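Local coordinates for probable quinone reductase Qor (NADPH:quinone reductase) (Zeta-crystallin homolog protein) (Mycobacterium tuberculosis, PDB 4RVU) that binds NADPH and probably catalyses electron transfer from it to quinone substrates, at residues D196-A201 and A226-A231; V220-G225 and L242-A247. All blocks are in the same frame, centred on the assembly; numbering follows the deposited sequence.

Contact 1 (D196-A201 and A226-A231); sequences DYPEDA and ATTFDA. With NDP (NADPH dihydro-nicotinamide-adenine-dinucleotide phosphate), chain E.
No direct hydrogen bond joins 196-201 to 226-231; the contact is made by apolar groups and one water. The apolar part centres on the methyl of Ala-231, which meets the Pro-198 ring at CG and CB. Pro-198 CG lies 3.4 Å from Ala-231 CB, tighter than usual for two carbons. Beside it Ala-201 CB rests on the helix backbone, 3.7 Å from Ala-231 N, and the CA atoms of Ala-201 and Ala-231 come as near as 4.0 Å, so two helix starts approach through alanines. Phe-204 of helix 201-212 packs on both Pro-198 and Ala-231. This is the edge of the Rossmann-type domain, where the loop after outermost strand 193-195 passes the first turn of helix 229-234. Polar bridging falls to the water, which donates to Pro-198 O at 2.7 Å and to Thr-227 O at 2.8 Å. The aromatic part belongs to Tyr-197. With CG anti to the carbonyl carbon (chi1 -84°), its ring is placed so that the edge at CD2 meets Thr-228 CG2 at 3.6 Å, while OH at the far end donates to NADPH O3X, 2.9 Å away, on the phosphate of the adenosine ribose. O3X lies in the ring plane, and Arg-322 makes a cation-pi contact with the same ring. Asp-230 touches Ala-201 through CB (3.9 Å to Ala-201 CB), while its OD1 forms a salt bridge with Arg-259.

Contact 2 (V220-G225 and L242-A247); sequences VYDGVG and LALFGA. With NDP (NADPH dihydro-nicotinamide-adenine-dinucleotide phosphate), chain E.
Strands 220-222 and 242-244 run side by side, 13° from exactly parallel, and the axes of these short segments approach to 4.9 Å. Ala-243 ties them through both its N-H and its carbonyl: N donates to Val-220 O at 2.9 Å, nearly along the C=O axis, and O accepts from Asp-222 N in an almost straight bond (171°). Past the strands, Asp-222 O takes Phe-245 N at 2.9 Å, the donor standing above the carbonyl plane, and a weak bond from Gly-246 N. The tightest packing is here. Phe-245, its CG in the crowded position between N and carbonyl carbon (chi1 71°), lays one ring face over Gly-223 CA in a CH-pi contact, 3.8 Å from CA to centroid; Gly-223, having no side chain, lets the ring come down onto its CA. Asp-222 OD1 reaches forward to Val-224 N (Asx turn) and, through its syn lone pair, to Gly-225 N at 2.8 Å (Asx motif), fixing the loop; OD2 is hydrogen-bonded to Ser-232 OG and Thr-228 OG1. Looser contacts lie along the face bearing Val-220 and Leu-242, where Val-220 CB is 4.4 Å from Leu-242 CG, and at partly exposed Ala-247, whose CB points away from 220-225. Gly-223 O accepts from NADPH O3D at 2.8 Å. Adjacent parallel strands whose C-terminal loops receive the dinucleotide are characteristic of the Rossmann fold of medium-chain dehydrogenases/reductases.

Contacts 1 and 2 have centres 12 Å apart, and their segments alternate along the chain: 196-201, 220-225, 226-231, 242-247. Their polar junction is a probable hydrogen bond of 2.8 Å between Thr-228 OG1 and Asp-222 OD2. The carboxylate thus holds its own loop through OD1 and meets the start of helix 229-234 through OD2. Phe-229 CE2 also packs 3.6 Å from Leu-242 CD1, seating the helix on the sheet. Both contacts reach NADPH at different points: contact 1 at the phosphate on the 2'-oxygen of the adenosine ribose, contact 2 at the nicotinamide ribose and beside the adenine. Tyr-197 OH lies 3.8 Å from Val-224 CG2, so the two sites adjoin near the adenosine half.

Contact 1 (D196-A201 and A226-A231)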
ATOM      1  N   ASP A 196     -17.352  -1.379 -19.582  1.00 27.35           N
ATOM      2  CA  ASP A 196     -18.208  -2.330 -18.893  1.00 27.23           C
ATOM      3  C   ASP A 196     -17.412  -3.000 -17.777  1.00 26.86           C
ATOM      4  O   ASP A 196     -16.182  -2.936 -17.755  1.00 27.54           O
ATOM      5  CB  ASP A 196     -18.698  -3.398 -19.865  1.00 27.51           C
ATOM      6  CG  ASP A 196     -19.510  -2.818 -20.999  1.00 30.55           C
ATOM      7  OD1 ASP A 196     -20.500  -2.112 -20.725  1.00 29.05           O
ATOM      8  OD2 ASP A 196     -19.139  -3.060 -22.163  1.00 31.39           O
ATOM      9  N   TYR A 197     -18.115  -3.658 -16.864  1.00 22.33           N
ATOM     10  CA  TYR A 197     -17.448  -4.402 -15.803  1.00 22.53           C
ATOM     11  C   TYR A 197     -16.616  -5.531 -16.381  1.00 22.93           C
ATOM     12  O   TYR A 197     -16.995  -6.126 -17.399  1.00 22.79           O
ATOM     13  CB  TYR A 197     -18.454  -4.920 -14.769  1.00 21.79           C
ATOM     14  CG  TYR A 197     -18.778  -3.853 -13.742  1.00 22.70           C
ATOM     15  CD1 TYR A 197     -19.716  -2.868 -14.011  1.00 22.22           C
ATOM     16  CD2 TYR A 197     -18.102  -3.801 -12.534  1.00 22.67           C
ATOM     17  CE1 TYR A 197     -19.990  -1.875 -13.086  1.00 22.77           C
ATOM     18  CE2 TYR A 197     -18.371  -2.816 -11.603  1.00 22.75           C
ATOM     19  CZ  TYR A 197     -19.312  -1.859 -11.886  1.00 22.26           C
ATOM     20  OH  TYR A 197     -19.576  -0.881 -10.958  1.00 22.75           O
ATOM     21  N   PRO A 198     -15.460  -5.806 -15.751  1.00 25.13           N
ATOM     22  CA  PRO A 198     -14.563  -6.867 -16.216  1.00 25.07           C
ATOM     23  C   PRO A 198     -15.275  -8.214 -16.287  1.00 27.06           C
ATOM     24  O   PRO A 198     -16.083  -8.531 -15.410  1.00 26.46           O
ATOM     25  CB  PRO A 198     -13.483  -6.924 -15.121  1.00 25.77           C
ATOM     26  CG  PRO A 198     -13.542  -5.592 -14.435  1.00 25.42           C
ATOM     27  CD  PRO A 198     -14.963  -5.140 -14.530  1.00 24.28           C
ATOM     28  N   GLU A 199     -14.989  -8.989 -17.329  1.00 52.55           N
ATOM     29  CA  GLU A 199     -15.408 -10.386 -17.365  1.00 54.32           C
ATOM     30  C   GLU A 199     -14.202 -11.231 -17.020  1.00 53.30           C
ATOM     31  O   GLU A 199     -14.300 -12.223 -16.292  1.00 54.59           O
ATOM     32  CB  GLU A 199     -15.950 -10.784 -18.741  1.00 54.00           C
ATOM     33  CG  GLU A 199     -17.471 -10.751 -18.845  1.00 56.66           C
ATOM     34  CD  GLU A 199     -18.157 -11.279 -17.592  1.00 59.13           C
ATOM     35  OE1 GLU A 199     -17.809 -12.393 -17.125  1.00 59.42           O
ATOM     36  OE2 GLU A 199     -19.043 -10.566 -17.067  1.00 59.27           O
ATOM     37  N   ASP A 200     -13.061 -10.807 -17.554  1.00 42.04           N
ATOM     38  CA  ASP A 200     -11.786 -11.452 -17.308  1.00 43.31           C
ATOM     39  C   ASP A 200     -10.754 -10.365 -17.018  1.00 41.67           C
ATOM     40  O   ASP A 200     -10.681  -9.361 -17.734  1.00 41.35           O
ATOM     41  CB  ASP A 200     -11.374 -12.276 -18.531  1.00 42.89           C
ATOM     42  CG  ASP A 200     -10.046 -12.967 -18.346  1.00 43.18           C
ATOM     43  OD1 ASP A 200      -9.018 -12.387 -18.757  1.00 42.59           O
ATOM     44  OD2 ASP A 200     -10.032 -14.090 -17.793  1.00 44.23           O
ATOM     45  N   ALA A 201      -9.965 -10.573 -15.965  1.00 28.93           N
ATOM     46  CA  ALA A 201      -9.013  -9.575 -15.487  1.00 27.75           C
ATOM     47  C   ALA A 201      -8.034  -9.111 -16.562  1.00 28.78           C
ATOM     48  O   ALA A 201      -7.800  -7.915 -16.727  1.00 27.50           O
ATOM     49  CB  ALA A 201      -8.269 -10.106 -14.277  1.00 27.57           C
ATOM     50  N   ALA A 226     -15.115  -7.668  -4.718  1.00 22.32           N
ATOM     51  CA  ALA A 226     -14.952  -9.039  -5.228  1.00 22.93           C
ATOM     52  C   ALA A 226     -14.896  -9.184  -6.750  1.00 23.07           C
ATOM     53  O   ALA A 226     -14.026  -9.875  -7.276  1.00 22.70           O
ATOM     54  CB  ALA A 226     -16.016  -9.957  -4.637  1.00 23.47           C
ATOM     55  N   THR A 227     -15.808  -8.531  -7.464  1.00 20.43           N
ATOM     56  CA  THR A 227     -15.916  -8.719  -8.919  1.00 19.78           C
ATOM     57  C   THR A 227     -14.949  -7.888  -9.770  1.00 19.54           C
ATOM     58  O   THR A 227     -14.846  -8.083 -10.985  1.00 20.28           O
ATOM     59  CB  THR A 227     -17.357  -8.469  -9.416  1.00 20.06           C
ATOM     60  OG1 THR A 227     -17.720  -7.110  -9.150  1.00 19.95           O
ATOM     61  CG2 THR A 227     -18.325  -9.389  -8.707  1.00 19.23           C
ATOM     62  N   THR A 228     -14.221  -6.978  -9.133  1.00 17.82           N
ATOM     63  CA  THR A 228     -13.363  -6.076  -9.879  1.00 16.97           C
ATOM     64  C   THR A 228     -11.902  -6.111  -9.431  1.00 17.00           C
ATOM     65  O   THR A 228     -11.043  -5.606 -10.147  1.00 18.01           O
ATOM     66  CB  THR A 228     -13.857  -4.633  -9.769  1.00 18.04           C
ATOM     67  OG1 THR A 228     -14.019  -4.296  -8.385  1.00 18.11           O
ATOM     68  CG2 THR A 228     -15.197  -4.462 -10.495  1.00 17.84           C
ATOM     69  N   PHE A 229     -11.629  -6.667  -8.252  1.00 19.15           N
ATOM     70  CA  PHE A 229     -10.283  -6.585  -7.671  1.00 19.66           C
ATOM     71  C   PHE A 229      -9.178  -7.109  -8.598  1.00 19.93           C
ATOM     72  O   PHE A 229      -8.170  -6.422  -8.823  1.00 19.71           O
ATOM     73  CB  PHE A 229     -10.195  -7.286  -6.311  1.00 19.31           C
ATOM     74  CG  PHE A 229      -8.867  -7.098  -5.639  1.00 19.73           C
ATOM     75  CD1 PHE A 229      -7.833  -8.001  -5.855  1.00 20.17           C
ATOM     76  CD2 PHE A 229      -8.633  -5.995  -4.828  1.00 19.90           C
ATOM     77  CE1 PHE A 229      -6.601  -7.829  -5.260  1.00 20.06           C
ATOM     78  CE2 PHE A 229      -7.391  -5.812  -4.222  1.00 20.27           C
ATOM     79  CZ  PHE A 229      -6.373  -6.739  -4.444  1.00 19.95           C
ATOM     80  N   ASP A 230      -9.343  -8.326  -9.118  1.00 24.03           N
ATOM     81  CA  ASP A 230      -8.313  -8.900  -9.978  1.00 24.11           C
ATOM     82  C   ASP A 230      -8.021  -8.004 -11.178  1.00 23.54           C
ATOM     83  O   ASP A 230      -6.863  -7.811 -11.552  1.00 22.72           O
ATOM     84  CB  ASP A 230      -8.707 -10.309 -10.438  1.00 25.14           C
ATOM     85  CG  ASP A 230      -8.809 -11.286  -9.285  1.00 25.42           C
ATOM     86  OD1 ASP A 230      -8.454 -10.905  -8.151  1.00 24.44           O
ATOM     87  OD2 ASP A 230      -9.242 -12.440  -9.511  1.00 27.09           O
ATOM     88  N   ALA A 231      -9.079  -7.449 -11.770  1.00 17.40           N
ATOM     89  CA  ALA A 231      -8.938  -6.533 -12.889  1.00 17.51           C
ATOM     90  C   ALA A 231      -8.261  -5.222 -12.484  1.00 17.47           C
ATOM     91  O   ALA A 231      -7.423  -4.699 -13.221  1.00 17.37           O
ATOM     92  CB  ALA A 231     -10.290  -6.265 -13.525  1.00 17.93           C
TER
HETATM   93  PA  NDP E 401     -22.719   3.568  -4.605  1.00 22.77           P
HETATM   94  O1A NDP E 401     -23.682   4.710  -4.756  1.00 20.89           O
HETATM   95  O2A NDP E 401     -21.429   3.580  -5.375  1.00 21.76           O
HETATM   96  O5B NDP E 401     -23.495   2.197  -4.925  1.00 22.87           O
HETATM   97  C5B NDP E 401     -22.767   0.992  -5.138  1.00 23.23           C
HETATM   98  C4B NDP E 401     -22.527   0.851  -6.632  1.00 22.06           C
HETATM   99  O4B NDP E 401     -21.562  -0.166  -6.906  1.00 22.25           O
HETATM  100  C3B NDP E 401     -23.789   0.425  -7.359  1.00 23.81           C
HETATM  101  O3B NDP E 401     -24.579   1.547  -7.751  1.00 23.37           O
HETATM  102  C2B NDP E 401     -23.261  -0.342  -8.554  1.00 21.86           C
HETATM  103  O2B NDP E 401     -23.194   0.495  -9.701  1.00 21.16           O
HETATM  104  C1B NDP E 401     -21.865  -0.794  -8.152  1.00 20.98           C
HETATM  105  N9A NDP E 401     -21.902  -2.268  -8.014  1.00 21.62           N
HETATM  106  C8A NDP E 401     -21.171  -3.143  -8.723  1.00 21.38           C
HETATM  107  N7A NDP E 401     -21.458  -4.417  -8.368  1.00 21.44           N
HETATM  108  C5A NDP E 401     -22.403  -4.368  -7.415  1.00 22.16           C
HETATM  109  C6A NDP E 401     -23.156  -5.354  -6.608  1.00 22.38           C
HETATM  110  N6A NDP E 401     -22.943  -6.680  -6.759  1.00 22.83           N
HETATM  111  N1A NDP E 401     -24.058  -4.885  -5.721  1.00 23.18           N
HETATM  112  C2A NDP E 401     -24.274  -3.567  -5.567  1.00 22.52           C
HETATM  113  N3A NDP E 401     -23.630  -2.619  -6.265  1.00 21.68           N
HETATM  114  C4A NDP E 401     -22.697  -2.948  -7.187  1.00 22.67           C
HETATM  115  O3  NDP E 401     -22.396   3.392  -3.044  1.00 22.41           O
HETATM  116  PN  NDP E 401     -21.655   4.536  -2.198  1.00 22.37           P
HETATM  117  O1N NDP E 401     -21.337   5.688  -3.114  1.00 21.87           O
HETATM  118  O2N NDP E 401     -22.448   4.754  -0.937  1.00 21.62           O
HETATM  119  O5D NDP E 401     -20.275   3.822  -1.797  1.00 21.82           O
HETATM  120  C5D NDP E 401     -19.381   3.358  -2.806  1.00 22.07           C
HETATM  121  C4D NDP E 401     -18.472   2.282  -2.230  1.00 21.71           C
HETATM  122  O4D NDP E 401     -17.479   2.881  -1.399  1.00 22.58           O
HETATM  123  C3D NDP E 401     -19.246   1.324  -1.349  1.00 22.96           C
HETATM  124  O3D NDP E 401     -18.721   0.013  -1.551  1.00 23.24           O
HETATM  125  C2D NDP E 401     -18.946   1.770   0.066  1.00 26.23           C
HETATM  126  O2D NDP E 401     -18.959   0.651   0.953  1.00 23.50           O
HETATM  127  C1D NDP E 401     -17.554   2.366  -0.070  1.00 23.98           C
HETATM  128  N1N NDP E 401     -17.265   3.452   0.867  1.00 23.77           N
HETATM  129  C2N NDP E 401     -16.131   3.396   1.568  1.00 22.62           C
HETATM  130  C3N NDP E 401     -15.769   4.390   2.465  1.00 21.95           C
HETATM  131  C7N NDP E 401     -14.482   4.258   3.223  1.00 22.46           C
HETATM  132  O7N NDP E 401     -14.132   5.162   3.961  1.00 22.30           O
HETATM  133  N7N NDP E 401     -13.752   3.156   3.060  1.00 20.89           N
HETATM  134  C4N NDP E 401     -16.650   5.598   2.682  1.00 21.43           C
HETATM  135  C5N NDP E 401     -17.847   5.543   1.852  1.00 22.26           C
HETATM  136  C6N NDP E 401     -18.102   4.488   0.984  1.00 22.39           C
HETATM  137  P2B NDP E 401     -22.994  -0.135 -11.167  1.00 21.70           P
HETATM  138  O1X NDP E 401     -22.661  -1.576 -10.907  1.00 23.18           O
HETATM  139  O2X NDP E 401     -24.317   0.075 -11.846  1.00 24.31           O
HETATM  140  O3X NDP E 401     -21.877   0.670 -11.767  1.00 23.75           O
HETATM  141  O   HOH W   1     -16.722  -7.582 -12.933  1.00 27.93           O

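Contact 2 (V220-G225 and L242-A247)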
ATOM      1  N   VAL A 220      -5.944   2.941  -8.917  1.00 15.28           N
ATOM      2  CA  VAL A 220      -7.311   2.458  -9.086  1.00 15.25           C
ATOM      3  C   VAL A 220      -8.075   2.751  -7.811  1.00 16.00           C
ATOM      4  O   VAL A 220      -7.605   2.436  -6.719  1.00 15.46           O
ATOM      5  CB  VAL A 220      -7.356   0.940  -9.306  1.00 15.25           C
ATOM      6  CG1 VAL A 220      -8.815   0.456  -9.326  1.00 16.07           C
ATOM      7  CG2 VAL A 220      -6.644   0.568 -10.596  1.00 15.57           C
ATOM      8  N   TYR A 221      -9.245   3.363  -7.941  1.00 15.36           N
ATOM      9  CA  TYR A 221     -10.135   3.515  -6.805  1.00 15.40           C
ATOM     10  C   TYR A 221     -11.246   2.491  -6.943  1.00 15.44           C
ATOM     11  O   TYR A 221     -12.149   2.652  -7.767  1.00 15.93           O
ATOM     12  CB  TYR A 221     -10.671   4.947  -6.746  1.00 15.47           C
ATOM     13  CG  TYR A 221      -9.566   5.957  -6.509  1.00 15.45           C
ATOM     14  CD1 TYR A 221      -8.990   6.099  -5.249  1.00 15.54           C
ATOM     15  CD2 TYR A 221      -9.091   6.751  -7.543  1.00 16.25           C
ATOM     16  CE1 TYR A 221      -7.964   7.018  -5.024  1.00 15.42           C
ATOM     17  CE2 TYR A 221      -8.074   7.684  -7.326  1.00 15.61           C
ATOM     18  CZ  TYR A 221      -7.523   7.811  -6.068  1.00 15.54           C
ATOM     19  OH  TYR A 221      -6.518   8.737  -5.869  1.00 15.96           O
ATOM     20  N   ASP A 222     -11.156   1.424  -6.152  1.00 17.36           N
ATOM     21  CA  ASP A 222     -12.060   0.277  -6.269  1.00 16.93           C
ATOM     22  C   ASP A 222     -12.978   0.185  -5.057  1.00 17.40           C
ATOM     23  O   ASP A 222     -12.546  -0.168  -3.948  1.00 16.92           O
ATOM     24  CB  ASP A 222     -11.240  -1.014  -6.459  1.00 18.07           C
ATOM     25  CG  ASP A 222     -12.105  -2.243  -6.724  1.00 17.83           C
ATOM     26  OD1 ASP A 222     -13.216  -2.356  -6.168  1.00 17.93           O
ATOM     27  OD2 ASP A 222     -11.653  -3.132  -7.478  1.00 17.40           O
ATOM     28  N   GLY A 223     -14.250   0.518  -5.264  1.00 16.19           N
ATOM     29  CA  GLY A 223     -15.239   0.436  -4.197  1.00 16.60           C
ATOM     30  C   GLY A 223     -16.190  -0.733  -4.391  1.00 17.11           C
ATOM     31  O   GLY A 223     -17.209  -0.847  -3.706  1.00 17.38           O
ATOM     32  N   VAL A 224     -15.843  -1.609  -5.329  1.00 19.13           N
ATOM     33  CA  VAL A 224     -16.714  -2.711  -5.729  1.00 18.28           C
ATOM     34  C   VAL A 224     -16.241  -4.043  -5.137  1.00 18.88           C
ATOM     35  O   VAL A 224     -17.051  -4.889  -4.746  1.00 19.23           O
ATOM     36  CB  VAL A 224     -16.793  -2.782  -7.264  1.00 18.95           C
ATOM     37  CG1 VAL A 224     -17.519  -4.043  -7.716  1.00 18.64           C
ATOM     38  CG2 VAL A 224     -17.484  -1.528  -7.808  1.00 19.19           C
ATOM     39  N   GLY A 225     -14.927  -4.230  -5.057  1.00 20.01           N
ATOM     40  CA  GLY A 225     -14.403  -5.381  -4.342  1.00 20.13           C
ATOM     41  C   GLY A 225     -14.344  -6.670  -5.141  1.00 20.07           C
ATOM     42  O   GLY A 225     -13.605  -6.763  -6.117  1.00 20.27           O
ATOM     43  N   LEU A 242      -3.330   0.678  -5.594  1.00 16.18           N
ATOM     44  CA  LEU A 242      -4.684   0.141  -5.589  1.00 15.94           C
ATOM     45  C   LEU A 242      -5.337   0.554  -4.276  1.00 16.19           C
ATOM     46  O   LEU A 242      -4.992   0.043  -3.209  1.00 16.41           O
ATOM     47  CB  LEU A 242      -4.668  -1.386  -5.706  1.00 16.09           C
ATOM     48  CG  LEU A 242      -5.864  -2.039  -6.406  1.00 16.74           C
ATOM     49  CD1 LEU A 242      -5.701  -3.545  -6.508  1.00 15.78           C
ATOM     50  CD2 LEU A 242      -7.185  -1.707  -5.714  1.00 16.96           C
ATOM     51  N   ALA A 243      -6.270   1.497  -4.347  1.00 15.27           N
ATOM     52  CA  ALA A 243      -7.032   1.871  -3.165  1.00 15.24           C
ATOM     53  C   ALA A 243      -8.341   1.103  -3.194  1.00 15.32           C
ATOM     54  O   ALA A 243      -9.290   1.484  -3.899  1.00 15.32           O
ATOM     55  CB  ALA A 243      -7.273   3.367  -3.119  1.00 15.30           C
ATOM     56  N   LEU A 244      -8.377   0.004  -2.448  1.00 15.98           N
ATOM     57  CA  LEU A 244      -9.599  -0.786  -2.288  1.00 16.20           C
ATOM     58  C   LEU A 244     -10.378  -0.200  -1.119  1.00 17.51           C
ATOM     59  O   LEU A 244     -10.056  -0.468   0.041  1.00 17.30           O
ATOM     60  CB  LEU A 244      -9.238  -2.249  -2.005  1.00 16.51           C
ATOM     61  CG  LEU A 244     -10.387  -3.203  -1.664  1.00 16.88           C
ATOM     62  CD1 LEU A 244     -11.350  -3.332  -2.844  1.00 16.99           C
ATOM     63  CD2 LEU A 244      -9.840  -4.558  -1.274  1.00 17.57           C
ATOM     64  N   PHE A 245     -11.391   0.615  -1.411  1.00 15.41           N
ATOM     65  CA  PHE A 245     -12.091   1.337  -0.350  1.00 15.47           C
ATOM     66  C   PHE A 245     -13.524   0.846  -0.110  1.00 15.52           C
ATOM     67  O   PHE A 245     -14.231   1.374   0.745  1.00 16.04           O
ATOM     68  CB  PHE A 245     -12.067   2.851  -0.616  1.00 15.51           C
ATOM     69  CG  PHE A 245     -12.941   3.287  -1.772  1.00 15.55           C
ATOM     70  CD1 PHE A 245     -12.485   3.195  -3.080  1.00 15.52           C
ATOM     71  CD2 PHE A 245     -14.209   3.794  -1.541  1.00 16.11           C
ATOM     72  CE1 PHE A 245     -13.290   3.595  -4.148  1.00 15.56           C
ATOM     73  CE2 PHE A 245     -15.016   4.197  -2.593  1.00 16.14           C
ATOM     74  CZ  PHE A 245     -14.559   4.112  -3.898  1.00 15.63           C
ATOM     75  N   GLY A 246     -13.953  -0.173  -0.847  1.00 20.95           N
ATOM     76  CA  GLY A 246     -15.314  -0.661  -0.696  1.00 20.07           C
ATOM     77  C   GLY A 246     -15.436  -2.103  -1.140  1.00 21.53           C
ATOM     78  O   GLY A 246     -14.490  -2.673  -1.689  1.00 20.47           O
ATOM     79  N   ALA A 247     -16.608  -2.688  -0.909  1.00 23.27           N
ATOM     80  CA  ALA A 247     -16.854  -4.083  -1.253  1.00 22.51           C
ATOM     81  C   ALA A 247     -18.311  -4.305  -1.648  1.00 22.59           C
ATOM     82  O   ALA A 247     -18.940  -5.253  -1.186  1.00 23.24           O
ATOM     83  CB  ALA A 247     -16.498  -4.973  -0.073  1.00 23.64           C
TER
HETATM   84  PA  NDP E 401     -22.719   3.568  -4.605  1.00 22.77           P
HETATM   85  O1A NDP E 401     -23.682   4.710  -4.756  1.00 20.89           O
HETATM   86  O2A NDP E 401     -21.429   3.580  -5.375  1.00 21.76           O
HETATM   87  O5B NDP E 401     -23.495   2.197  -4.925  1.00 22.87           O
HETATM   88  C5B NDP E 401     -22.767   0.992  -5.138  1.00 23.23           C
HETATM   89  C4B NDP E 401     -22.527   0.851  -6.632  1.00 22.06           C
HETATM   90  O4B NDP E 401     -21.562  -0.166  -6.906  1.00 22.25           O
HETATM   91  C3B NDP E 401     -23.789   0.425  -7.359  1.00 23.81           C
HETATM   92  O3B NDP E 401     -24.579   1.547  -7.751  1.00 23.37           O
HETATM   93  C2B NDP E 401     -23.261  -0.342  -8.554  1.00 21.86           C
HETATM   94  O2B NDP E 401     -23.194   0.495  -9.701  1.00 21.16           O
HETATM   95  C1B NDP E 401     -21.865  -0.794  -8.152  1.00 20.98           C
HETATM   96  N9A NDP E 401     -21.902  -2.268  -8.014  1.00 21.62           N
HETATM   97  C8A NDP E 401     -21.171  -3.143  -8.723  1.00 21.38           C
HETATM   98  N7A NDP E 401     -21.458  -4.417  -8.368  1.00 21.44           N
HETATM   99  C5A NDP E 401     -22.403  -4.368  -7.415  1.00 22.16           C
HETATM  100  C6A NDP E 401     -23.156  -5.354  -6.608  1.00 22.38           C
HETATM  101  N6A NDP E 401     -22.943  -6.680  -6.759  1.00 22.83           N
HETATM  102  N1A NDP E 401     -24.058  -4.885  -5.721  1.00 23.18           N
HETATM  103  C2A NDP E 401     -24.274  -3.567  -5.567  1.00 22.52           C
HETATM  104  N3A NDP E 401     -23.630  -2.619  -6.265  1.00 21.68           N
HETATM  105  C4A NDP E 401     -22.697  -2.948  -7.187  1.00 22.67           C
HETATM  106  O3  NDP E 401     -22.396   3.392  -3.044  1.00 22.41           O
HETATM  107  PN  NDP E 401     -21.655   4.536  -2.198  1.00 22.37           P
HETATM  108  O1N NDP E 401     -21.337   5.688  -3.114  1.00 21.87           O
HETATM  109  O2N NDP E 401     -22.448   4.754  -0.937  1.00 21.62           O
HETATM  110  O5D NDP E 401     -20.275   3.822  -1.797  1.00 21.82           O
HETATM  111  C5D NDP E 401     -19.381   3.358  -2.806  1.00 22.07           C
HETATM  112  C4D NDP E 401     -18.472   2.282  -2.230  1.00 21.71           C
HETATM  113  O4D NDP E 401     -17.479   2.881  -1.399  1.00 22.58           O
HETATM  114  C3D NDP E 401     -19.246   1.324  -1.349  1.00 22.96           C
HETATM  115  O3D NDP E 401     -18.721   0.013  -1.551  1.00 23.24           O
HETATM  116  C2D NDP E 401     -18.946   1.770   0.066  1.00 26.23           C
HETATM  117  O2D NDP E 401     -18.959   0.651   0.953  1.00 23.50           O
HETATM  118  C1D NDP E 401     -17.554   2.366  -0.070  1.00 23.98           C
HETATM  119  N1N NDP E 401     -17.265   3.452   0.867  1.00 23.77           N
HETATM  120  C2N NDP E 401     -16.131   3.396   1.568  1.00 22.62           C
HETATM  121  C3N NDP E 401     -15.769   4.390   2.465  1.00 21.95           C
HETATM  122  C7N NDP E 401     -14.482   4.258   3.223  1.00 22.46           C
HETATM  123  O7N NDP E 401     -14.132   5.162   3.961  1.00 22.30           O
HETATM  124  N7N NDP E 401     -13.752   3.156   3.060  1.00 20.89           N
HETATM  125  C4N NDP E 401     -16.650   5.598   2.682  1.00 21.43           C
HETATM  126  C5N NDP E 401     -17.847   5.543   1.852  1.00 22.26           C
HETATM  127  C6N NDP E 401     -18.102   4.488   0.984  1.00 22.39           C
HETATM  128  P2B NDP E 401     -22.994  -0.135 -11.167  1.00 21.70           P
HETATM  129  O1X NDP E 401     -22.661  -1.576 -10.907  1.00 23.18           O
HETATM  130  O2X NDP E 401     -24.317   0.075 -11.846  1.00 24.31           O
HETATM  131  O3X NDP E 401     -21.877   0.670 -11.767  1.00 23.75           O